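Long-range contacts in putative peptidase (Parabacteroides merdae, PDB 4L8K), which probably hydrolyses peptide bonds as a serine peptidase of family S41, whose catalytic domain has the ClpP/crotonase type of fold: residues 106-110 with 131-137; 144-150 with 209-214; 239-245 with 280-286. All coordinates share one frame; numbering follows the deposited sequence. Where two conformers were deposited one is given.

Contact 1 (106-110 with 131-137)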
loop_
_atom_site.group_PDB
_atom_site.type_symbol
_atom_site.label_atom_id
_atom_site.label_comp_id
_atom_site.label_asym_id
_atom_site.label_seq_id
_atom_site.Cartn_x
_atom_site.Cartn_y
_atom_site.Cartn_z
ATOM N N ILE A 106 15.439 -16.840 7.178
ATOM C CA ILE A 106 13.997 -16.657 7.418
ATOM C C ILE A 106 13.774 -16.254 8.884
ATOM O O ILE A 106 14.093 -17.019 9.776
ATOM C CB ILE A 106 13.166 -17.920 7.032
ATOM C CG1 ILE A 106 13.261 -18.189 5.522
ATOM C CG2 ILE A 106 11.693 -17.766 7.496
ATOM C CD1 ILE A 106 12.789 -19.605 5.077
ATOM N N ALA A 107 13.232 -15.052 9.114
ATOM C CA ALA A 107 12.924 -14.542 10.462
ATOM C C ALA A 107 11.480 -14.017 10.438
ATOM O O ALA A 107 11.225 -12.879 9.999
ATOM C CB ALA A 107 13.907 -13.445 10.856
ATOM N N GLY A 108 10.548 -14.887 10.831
ATOM C CA GLY A 108 9.122 -14.597 10.772
ATOM C C GLY A 108 8.717 -14.464 9.318
ATOM O O GLY A 108 9.091 -15.302 8.498
ATOM N N GLY A 109 8.039 -13.370 8.981
ATOM C CA GLY A 109 7.608 -13.079 7.621
ATOM C C GLY A 109 8.685 -12.457 6.746
ATOM O O GLY A 109 8.416 -12.109 5.601
HETATM N N MSE A 110 9.920 -12.319 7.253
HETATM C CA MSE A 110 11.044 -11.748 6.490
HETATM C C MSE A 110 11.985 -12.799 5.909
HETATM O O MSE A 110 12.330 -13.790 6.573
HETATM C CB MSE A 110 11.911 -10.809 7.355
HETATM C CG MSE A 110 11.205 -9.549 7.801
HETATM SE SE MSE A 110 12.370 -8.452 8.966
HETATM C CE MSE A 110 12.895 -9.789 10.350
ATOM N N GLY A 131 3.592 -12.295 10.423
ATOM C CA GLY A 131 4.193 -11.666 11.589
ATOM C C GLY A 131 5.699 -11.621 11.707
ATOM O O GLY A 131 6.421 -12.523 11.259
ATOM N N VAL A 132 6.164 -10.562 12.371
ATOM C CA VAL A 132 7.579 -10.329 12.650
ATOM C C VAL A 132 7.650 -10.008 14.138
ATOM O O VAL A 132 6.951 -9.118 14.599
ATOM C CB VAL A 132 8.198 -9.233 11.700
ATOM C CG1 VAL A 132 9.480 -8.669 12.230
ATOM C CG2 VAL A 132 8.441 -9.789 10.310
ATOM N N GLY A 133 8.425 -10.780 14.887
ATOM C CA GLY A 133 8.624 -10.549 16.317
ATOM C C GLY A 133 9.786 -9.605 16.575
ATOM O O GLY A 133 10.523 -9.257 15.644
ATOM N N GLU A 134 9.936 -9.165 17.835
ATOM C CA GLU A 134 10.998 -8.251 18.268
ATOM C C GLU A 134 12.380 -8.899 18.126
ATOM O O GLU A 134 13.330 -8.219 17.742
ATOM C CB GLU A 134 10.791 -7.772 19.728
ATOM C CG GLU A 134 9.460 -7.087 20.010
ATOM C CD GLU A 134 9.193 -5.717 19.403
ATOM O OE1 GLU A 134 10.025 -5.201 18.614
ATOM O OE2 GLU A 134 8.115 -5.161 19.715
ATOM N N ASN A 135 12.484 -10.217 18.427
ATOM C CA ASN A 135 13.734 -10.980 18.308
ATOM C C ASN A 135 14.095 -11.155 16.837
ATOM O O ASN A 135 15.244 -10.932 16.484
ATOM C CB ASN A 135 13.653 -12.328 19.038
ATOM C CG ASN A 135 13.579 -12.214 20.546
ATOM O OD1 ASN A 135 14.031 -11.268 21.159
ATOM N ND2 ASN A 135 13.036 -13.198 21.190
ATOM N N ASN A 136 13.108 -11.458 15.974
ATOM C CA ASN A 136 13.297 -11.555 14.517
ATOM C C ASN A 136 14.018 -10.316 13.982
ATOM O O ASN A 136 15.027 -10.431 13.265
ATOM C CB ASN A 136 11.941 -11.683 13.791
ATOM C CG ASN A 136 11.197 -12.953 13.973
ATOM O OD1 ASN A 136 9.969 -12.953 13.875
ATOM N ND2 ASN A 136 11.908 -14.080 14.169
ATOM N N LEU A 137 13.502 -9.120 14.364
ATOM C CA LEU A 137 14.069 -7.839 13.953
ATOM C C LEU A 137 15.478 -7.646 14.516
ATOM O O LEU A 137 16.369 -7.288 13.752
ATOM C CB LEU A 137 13.150 -6.661 14.344
ATOM C CG LEU A 137 11.880 -6.522 13.506
ATOM C CD1 LEU A 137 10.801 -5.738 14.262
ATOM C CD2 LEU A 137 12.166 -5.936 12.100
#
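M110, a selenomethionine, and N136 carry this contact, with V132 lying between the turn and the helix start. M110 lays its chain across V132 at about a right angle, CG being 3.7 Å from V132 CG2. SE lies 4.0 Å from L137 CD2, and the bend at chi3 (-53°) turns CE against the first helical turn, 3.7 Å from N136 O. N136 also meets the start of the turn: its CB lies 3.9 Å from A107 CB, and its amide rests against the A107-G108 peptide, N136 CG being 3.7 Å from A107 C. A107 to M110 form a type II' turn that joins strands 105-107 and 110-115 in a beta hairpin at the rim of the mixed sheet, and the turn abuts the N-terminus of helix 134-143. At the turn, G109 N donates to G131 O over 2.9 Å. G108 has positive phi, and a CB on it would collide with G131 O and N136 OD1. G133 is the N-cap residue; its backbone N gives an almost straight bond (171°) to N136 OD1, which holds the N136 amide's rotation while the group lies against the A107-G108 peptide. With an alanine at N136, G133 N would probably lose this acceptor and a gap would open beside the A107-G108 peptide. M110 and V132 also both touch Y125 of strand 120-125.

Contact 2 (144-150 with 209-214)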
loop_
_atom_site.group_PDB
_atom_site.type_symbol
_atom_site.label_atom_id
_atom_site.label_comp_id
_atom_site.label_asym_id
_atom_site.label_seq_id
_atom_site.Cartn_x
_atom_site.Cartn_y
_atom_site.Cartn_z
ATOM N N PHE A 144 23.313 -7.735 9.954
ATOM C CA PHE A 144 23.660 -6.592 9.099
ATOM C C PHE A 144 24.483 -5.513 9.836
ATOM O O PHE A 144 24.662 -4.420 9.301
ATOM C CB PHE A 144 22.360 -5.976 8.541
ATOM C CG PHE A 144 21.513 -6.868 7.648
ATOM C CD1 PHE A 144 22.083 -7.913 6.929
ATOM C CD2 PHE A 144 20.161 -6.616 7.475
ATOM C CE1 PHE A 144 21.306 -8.702 6.081
ATOM C CE2 PHE A 144 19.389 -7.390 6.608
ATOM C CZ PHE A 144 19.970 -8.416 5.904
ATOM N N LYS A 145 25.036 -5.848 11.015
ATOM C CA LYS A 145 25.837 -4.953 11.875
ATOM C C LYS A 145 26.985 -4.258 11.108
ATOM O O LYS A 145 27.173 -3.056 11.256
ATOM C CB LYS A 145 26.379 -5.725 13.107
ATOM C CG LYS A 145 27.315 -4.959 14.042
ATOM C CD LYS A 145 26.647 -3.744 14.739
ATOM C CE LYS A 145 27.630 -2.814 15.436
ATOM N NZ LYS A 145 28.345 -1.925 14.475
ATOM N N GLU A 146 27.683 -4.988 10.255
ATOM C CA GLU A 146 28.834 -4.489 9.491
ATOM C C GLU A 146 28.458 -3.850 8.141
ATOM O O GLU A 146 29.337 -3.313 7.462
ATOM C CB GLU A 146 29.835 -5.624 9.228
ATOM C CG GLU A 146 30.434 -6.270 10.458
ATOM C CD GLU A 146 30.985 -5.310 11.495
ATOM O OE1 GLU A 146 31.719 -4.357 11.139
ATOM O OE2 GLU A 146 30.623 -5.492 12.674
ATOM N N CYS A 147 27.179 -3.945 7.738
ATOM C CA CYS A 147 26.669 -3.387 6.488
ATOM C C CYS A 147 26.587 -1.845 6.546
ATOM O O CYS A 147 26.299 -1.253 7.588
ATOM C CB CYS A 147 25.316 -4.007 6.141
ATOM S SG CYS A 147 25.346 -5.812 5.985
ATOM N N LYS A 148 26.856 -1.227 5.402
ATOM C CA LYS A 148 26.824 0.220 5.078
ATOM C C LYS A 148 25.370 0.743 5.024
ATOM O O LYS A 148 25.101 1.893 5.359
ATOM C CB LYS A 148 27.452 0.385 3.669
ATOM C CG LYS A 148 28.483 1.455 3.507
ATOM C CD LYS A 148 29.053 1.420 2.114
ATOM C CE LYS A 148 29.582 2.772 1.680
ATOM N NZ LYS A 148 28.505 3.740 1.336
ATOM N N GLY A 149 24.472 -0.084 4.508
ATOM C CA GLY A 149 23.072 0.297 4.382
ATOM C C GLY A 149 22.157 -0.884 4.232
ATOM O O GLY A 149 22.617 -2.017 4.117
ATOM N N LEU A 150 20.846 -0.600 4.210
ATOM C CA LEU A 150 19.796 -1.593 4.155
ATOM C C LEU A 150 18.834 -1.345 3.022
ATOM O O LEU A 150 18.437 -0.210 2.768
ATOM C CB LEU A 150 19.023 -1.571 5.501
ATOM C CG LEU A 150 17.807 -2.525 5.676
ATOM C CD1 LEU A 150 18.276 -3.910 6.069
ATOM C CD2 LEU A 150 16.892 -2.029 6.751
ATOM N N TRP A 209 17.811 1.006 13.445
ATOM C CA TRP A 209 18.665 1.155 12.268
ATOM C C TRP A 209 18.629 2.617 11.828
ATOM O O TRP A 209 17.606 3.102 11.315
ATOM C CB TRP A 209 18.244 0.202 11.139
ATOM C CG TRP A 209 19.177 0.210 9.959
ATOM C CD1 TRP A 209 19.165 1.088 8.911
ATOM C CD2 TRP A 209 20.241 -0.722 9.689
ATOM N NE1 TRP A 209 20.159 0.765 8.010
ATOM C CE2 TRP A 209 20.829 -0.344 8.461
ATOM C CE3 TRP A 209 20.777 -1.826 10.383
ATOM C CZ2 TRP A 209 21.906 -1.041 7.901
ATOM C CZ3 TRP A 209 21.839 -2.519 9.819
ATOM C CH2 TRP A 209 22.374 -2.138 8.583
ATOM N N LEU A 210 19.742 3.320 12.048
ATOM C CA LEU A 210 19.814 4.741 11.729
ATOM C C LEU A 210 20.749 5.004 10.548
ATOM O O LEU A 210 20.897 6.143 10.131
ATOM C CB LEU A 210 20.225 5.537 12.977
ATOM C CG LEU A 210 19.298 5.400 14.218
ATOM C CD1 LEU A 210 19.788 6.269 15.361
ATOM C CD2 LEU A 210 17.846 5.736 13.896
ATOM N N ARG A 211 21.323 3.937 9.975
ATOM C CA ARG A 211 22.143 3.983 8.779
ATOM C C ARG A 211 21.242 4.123 7.540
ATOM O O ARG A 211 20.019 3.912 7.649
ATOM C CB ARG A 211 22.986 2.716 8.683
ATOM C CG ARG A 211 24.277 2.784 9.518
ATOM C CD ARG A 211 24.831 1.383 9.660
ATOM N NE ARG A 211 24.122 0.705 10.755
ATOM C CZ ARG A 211 24.258 -0.573 11.077
ATOM N NH1 ARG A 211 25.050 -1.368 10.359
ATOM N NH2 ARG A 211 23.618 -1.068 12.125
ATOM N N PRO A 212 21.787 4.476 6.346
ATOM C CA PRO A 212 20.911 4.617 5.163
ATOM C C PRO A 212 20.023 3.390 4.884
ATOM O O PRO A 212 20.412 2.239 5.137
ATOM C CB PRO A 212 21.903 4.854 4.029
ATOM C CG PRO A 212 23.092 5.499 4.697
ATOM C CD PRO A 212 23.199 4.784 6.008
ATOM N N VAL A 213 18.785 3.657 4.422
ATOM C CA VAL A 213 17.781 2.640 4.082
ATOM C C VAL A 213 17.167 2.973 2.746
ATOM O O VAL A 213 16.729 4.118 2.537
ATOM C CB VAL A 213 16.638 2.511 5.165
ATOM C CG1 VAL A 213 15.572 1.481 4.778
ATOM C CG2 VAL A 213 17.187 2.187 6.535
ATOM N N ILE A 214 17.040 1.960 1.873
ATOM C CA ILE A 214 16.283 2.108 0.637
ATOM C C ILE A 214 15.030 1.247 0.772
ATOM O O ILE A 214 15.148 0.042 0.939
ATOM C CB ILE A 214 17.035 1.821 -0.699
ATOM C CG1 ILE A 214 18.480 2.444 -0.745
ATOM C CG2 ILE A 214 16.168 2.229 -1.894
ATOM C CD1 ILE A 214 18.595 3.959 -0.674
#
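Two parallel neighbours of the central mixed sheet, strands 149-153 and 213-217, begin side by side here, and a tryptophan and an arginine bind their lead-in loops together. L150 and V213 form the parallel bridge: L150 N donates to P212 O, and L150 O receives I214 N at 2.7 Å. P212 O also accepts W209 NE1, which lies on the other face of its carbonyl plane from L150 N; this second bond is nearly straight (169°) and holds the indole in position. With CG anti to the backbone N (chi1 -174°), W209 reaches across to the incoming loop of strand 149-153. L150 CB lies over one face of the ring, 3.6 Å from W209 NE1, while the far rim meets the F144 turn, W209 CH2 standing 3.3 Å from F144 O. R211 NE lies over the opposite face near its rim, 3.8 Å above the indole plane. The R211 chain, bent at chi3 (-82°), delivers NH1 to the carbonyls of the type I turn 144-147. The bond from R211 NH1 to C147 O, 3.0 Å, lies in the carbonyl plane and close to the guanidinium plane; those to K145 O and F144 O are weak. NH1 has two hydrogens for three nearby carbonyls, which fits one good bond and two weak ones; their partial negative charge would probably help steady the cation. Outside the pair, strand 120-125 adjoins 149-153, strand 238-242 adjoins 213-217, and helix 301-311 packs on P212 and I214 and takes K148 NZ at L310 O.

Contact 3 (239-245 with 280-286)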
loop_
_atom_site.group_PDB
_atom_site.type_symbol
_atom_site.label_atom_id
_atom_site.label_comp_id
_atom_site.label_asym_id
_atom_site.label_seq_id
_atom_site.Cartn_x
_atom_site.Cartn_y
_atom_site.Cartn_z
ATOM N N THR A 239 15.363 6.504 1.797
ATOM C CA THR A 239 15.043 6.827 0.411
ATOM C C THR A 239 14.046 5.765 -0.063
ATOM O O THR A 239 14.274 4.577 0.163
ATOM C CB THR A 239 16.281 6.892 -0.489
ATOM O OG1 THR A 239 17.227 7.785 0.082
ATOM C CG2 THR A 239 15.939 7.327 -1.914
ATOM N N VAL A 240 12.939 6.187 -0.668
ATOM C CA VAL A 240 11.949 5.293 -1.248
ATOM C C VAL A 240 12.244 5.221 -2.748
ATOM O O VAL A 240 12.410 6.244 -3.411
ATOM C CB VAL A 240 10.474 5.699 -0.944
ATOM C CG1 VAL A 240 9.491 4.707 -1.595
ATOM C CG2 VAL A 240 10.233 5.778 0.566
HETATM N N MSE A 241 12.331 3.999 -3.279
HETATM C CA MSE A 241 12.671 3.801 -4.677
HETATM C C MSE A 241 11.741 2.768 -5.340
HETATM O O MSE A 241 11.315 1.826 -4.699
HETATM C CB MSE A 241 14.138 3.359 -4.730
HETATM C CG MSE A 241 14.649 2.974 -6.111
HETATM SE SE MSE A 241 16.519 2.498 -6.028
HETATM C CE MSE A 241 17.311 4.058 -5.374
ATOM N N GLY A 242 11.494 2.947 -6.632
ATOM C CA GLY A 242 10.689 2.037 -7.423
ATOM C C GLY A 242 9.554 2.761 -8.107
ATOM O O GLY A 242 9.780 3.702 -8.877
ATOM N N ASP A 243 8.328 2.356 -7.806
ATOM C CA ASP A 243 7.157 2.961 -8.436
ATOM C C ASP A 243 6.158 3.435 -7.380
ATOM O O ASP A 243 6.282 3.115 -6.181
ATOM C CB ASP A 243 6.498 1.939 -9.389
ATOM C CG ASP A 243 5.570 2.506 -10.469
ATOM O OD1 ASP A 243 5.451 3.762 -10.569
ATOM O OD2 ASP A 243 4.957 1.702 -11.202
ATOM N N ARG A 244 5.185 4.236 -7.837
ATOM C CA ARG A 244 4.121 4.761 -6.984
ATOM C C ARG A 244 3.413 3.580 -6.301
ATOM O O ARG A 244 3.158 2.545 -6.942
ATOM C CB ARG A 244 3.143 5.612 -7.823
ATOM C CG ARG A 244 1.985 6.271 -7.061
ATOM C CD ARG A 244 1.144 7.098 -8.035
ATOM N NE ARG A 244 -0.028 7.755 -7.441
ATOM C CZ ARG A 244 0.004 8.853 -6.684
ATOM N NH1 ARG A 244 1.161 9.406 -6.347
ATOM N NH2 ARG A 244 -1.122 9.387 -6.237
ATOM N N THR A 245 3.134 3.710 -4.985
ATOM C CA THR A 245 2.437 2.643 -4.276
ATOM C C THR A 245 0.992 2.525 -4.854
ATOM O O THR A 245 0.532 3.416 -5.594
ATOM C CB THR A 245 2.399 2.904 -2.762
ATOM O OG1 THR A 245 1.519 3.999 -2.540
ATOM C CG2 THR A 245 3.788 3.135 -2.132
ATOM N N PHE A 280 -4.442 7.595 -3.046
ATOM C CA PHE A 280 -4.226 7.383 -4.462
ATOM C C PHE A 280 -2.822 6.885 -4.764
ATOM O O PHE A 280 -2.502 6.602 -5.920
ATOM C CB PHE A 280 -4.566 8.685 -5.209
ATOM C CG PHE A 280 -5.862 9.262 -4.687
ATOM C CD1 PHE A 280 -7.084 8.613 -4.926
ATOM C CD2 PHE A 280 -5.865 10.444 -3.941
ATOM C CE1 PHE A 280 -8.287 9.142 -4.435
ATOM C CE2 PHE A 280 -7.068 10.967 -3.429
ATOM C CZ PHE A 280 -8.268 10.304 -3.673
ATOM N N GLY A 281 -2.047 6.684 -3.699
ATOM C CA GLY A 281 -0.678 6.212 -3.758
ATOM C C GLY A 281 0.314 7.305 -3.401
ATOM O O GLY A 281 -0.022 8.494 -3.446
ATOM N N ILE A 282 1.551 6.880 -3.043
ATOM C CA ILE A 282 2.700 7.717 -2.699
ATOM C C ILE A 282 3.796 7.470 -3.738
ATOM O O ILE A 282 4.161 6.305 -4.021
ATOM C CB ILE A 282 3.208 7.422 -1.252
ATOM C CG1 ILE A 282 2.136 7.728 -0.185
ATOM C CG2 ILE A 282 4.511 8.171 -0.951
ATOM C CD1 ILE A 282 2.175 6.765 1.048
ATOM N N ASP A 283 4.301 8.568 -4.312
ATOM C CA ASP A 283 5.374 8.526 -5.303
ATOM C C ASP A 283 6.695 8.238 -4.627
ATOM O O ASP A 283 6.960 8.798 -3.560
ATOM C CB ASP A 283 5.459 9.853 -6.090
ATOM C CG ASP A 283 4.374 10.023 -7.148
ATOM O OD1 ASP A 283 3.898 9.001 -7.690
ATOM O OD2 ASP A 283 3.999 11.175 -7.433
ATOM N N PRO A 284 7.568 7.407 -5.230
ATOM C CA PRO A 284 8.897 7.182 -4.618
ATOM C C PRO A 284 9.764 8.454 -4.682
ATOM O O PRO A 284 9.430 9.384 -5.414
ATOM C CB PRO A 284 9.483 6.062 -5.485
ATOM C CG PRO A 284 8.850 6.261 -6.822
ATOM C CD PRO A 284 7.447 6.712 -6.540
ATOM N N ASP A 285 10.873 8.489 -3.930
ATOM C CA ASP A 285 11.831 9.605 -4.006
ATOM C C ASP A 285 12.562 9.516 -5.353
ATOM O O ASP A 285 12.796 10.530 -5.998
ATOM C CB ASP A 285 12.833 9.556 -2.839
ATOM C CG ASP A 285 12.205 9.845 -1.503
ATOM O OD1 ASP A 285 11.700 10.971 -1.321
ATOM O OD2 ASP A 285 12.255 8.965 -0.625
ATOM N N THR A 286 12.876 8.277 -5.780
ATOM C CA THR A 286 13.560 7.995 -7.029
ATOM C C THR A 286 12.758 6.958 -7.786
ATOM O O THR A 286 12.634 5.820 -7.328
ATOM C CB THR A 286 15.017 7.529 -6.773
ATOM O OG1 THR A 286 15.664 8.478 -5.929
ATOM C CG2 THR A 286 15.818 7.359 -8.074
#
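In one of two modelled conformers R244 stretches along the 280-283 backbone, extended from CG to NE with CG anti to the backbone N (chi1 -178°); its bonds are therefore tentative. This carries the guanidinium to the F280-G281 peptide, and its face lies against G281, with G281 C 3.6 Å above its centre. D283 crosses it obliquely, the charged planes 55° apart: R244 NH1 bonds D283 OD1 at 3.1 Å, near the guanidinium plane but from above the carboxylate. NE and NH2 add weak bonds to F280 O. Beside it T245 OG1 accepts I282 N at 2.9 Å and also bonds N226 of helix 224-232; T245 N returns a bond to I282 O. Midway, P284 CG lies 3.4 Å from G242 O and its CB faces V240 O; the V240 and P284 side chains cross at about a right angle. D285 then reaches back alongside strand 238-242, its OD2 taking V240 N through the anti lone pair in a 2.9 Å bond of 170°. Here the parallel ladder starts: T286 N bonds V240 O, and G242 N bonds T286 O at 3.2 Å, adding short strand 286-287 to the sheet's edge. Backbone bonds are thus interspersed with side-chain ones: D285 OD2 takes a backbone N-H and T245 OG1 another, while in the modelled conformer R244 and D283 would probably offset part of each other's charge.

Overall arrangement
The three contacts follow one another along the chain without interleaving, and all reach the same mixed seven-stranded sheet. Contact 1 lies at the edge formed by strand 105-107, contact 2 joins the inner strands 149-153 and 213-217, and contact 3 adds strand 286-287 at the other edge. Helix 134-143 leads from contact 1 to contact 2, whose centres are about 17 Å apart. Contacts 2 and 3, with centres about 20 Å apart, touch where neighbouring strands 213-217 and 238-242 run together, V213 O lying 2.8 Å from T239 N. Contacts 1 and 3 are about 25 Å apart between centres. They thus sample one edge, the middle and the other edge of the presumed catalytic domain's sheet.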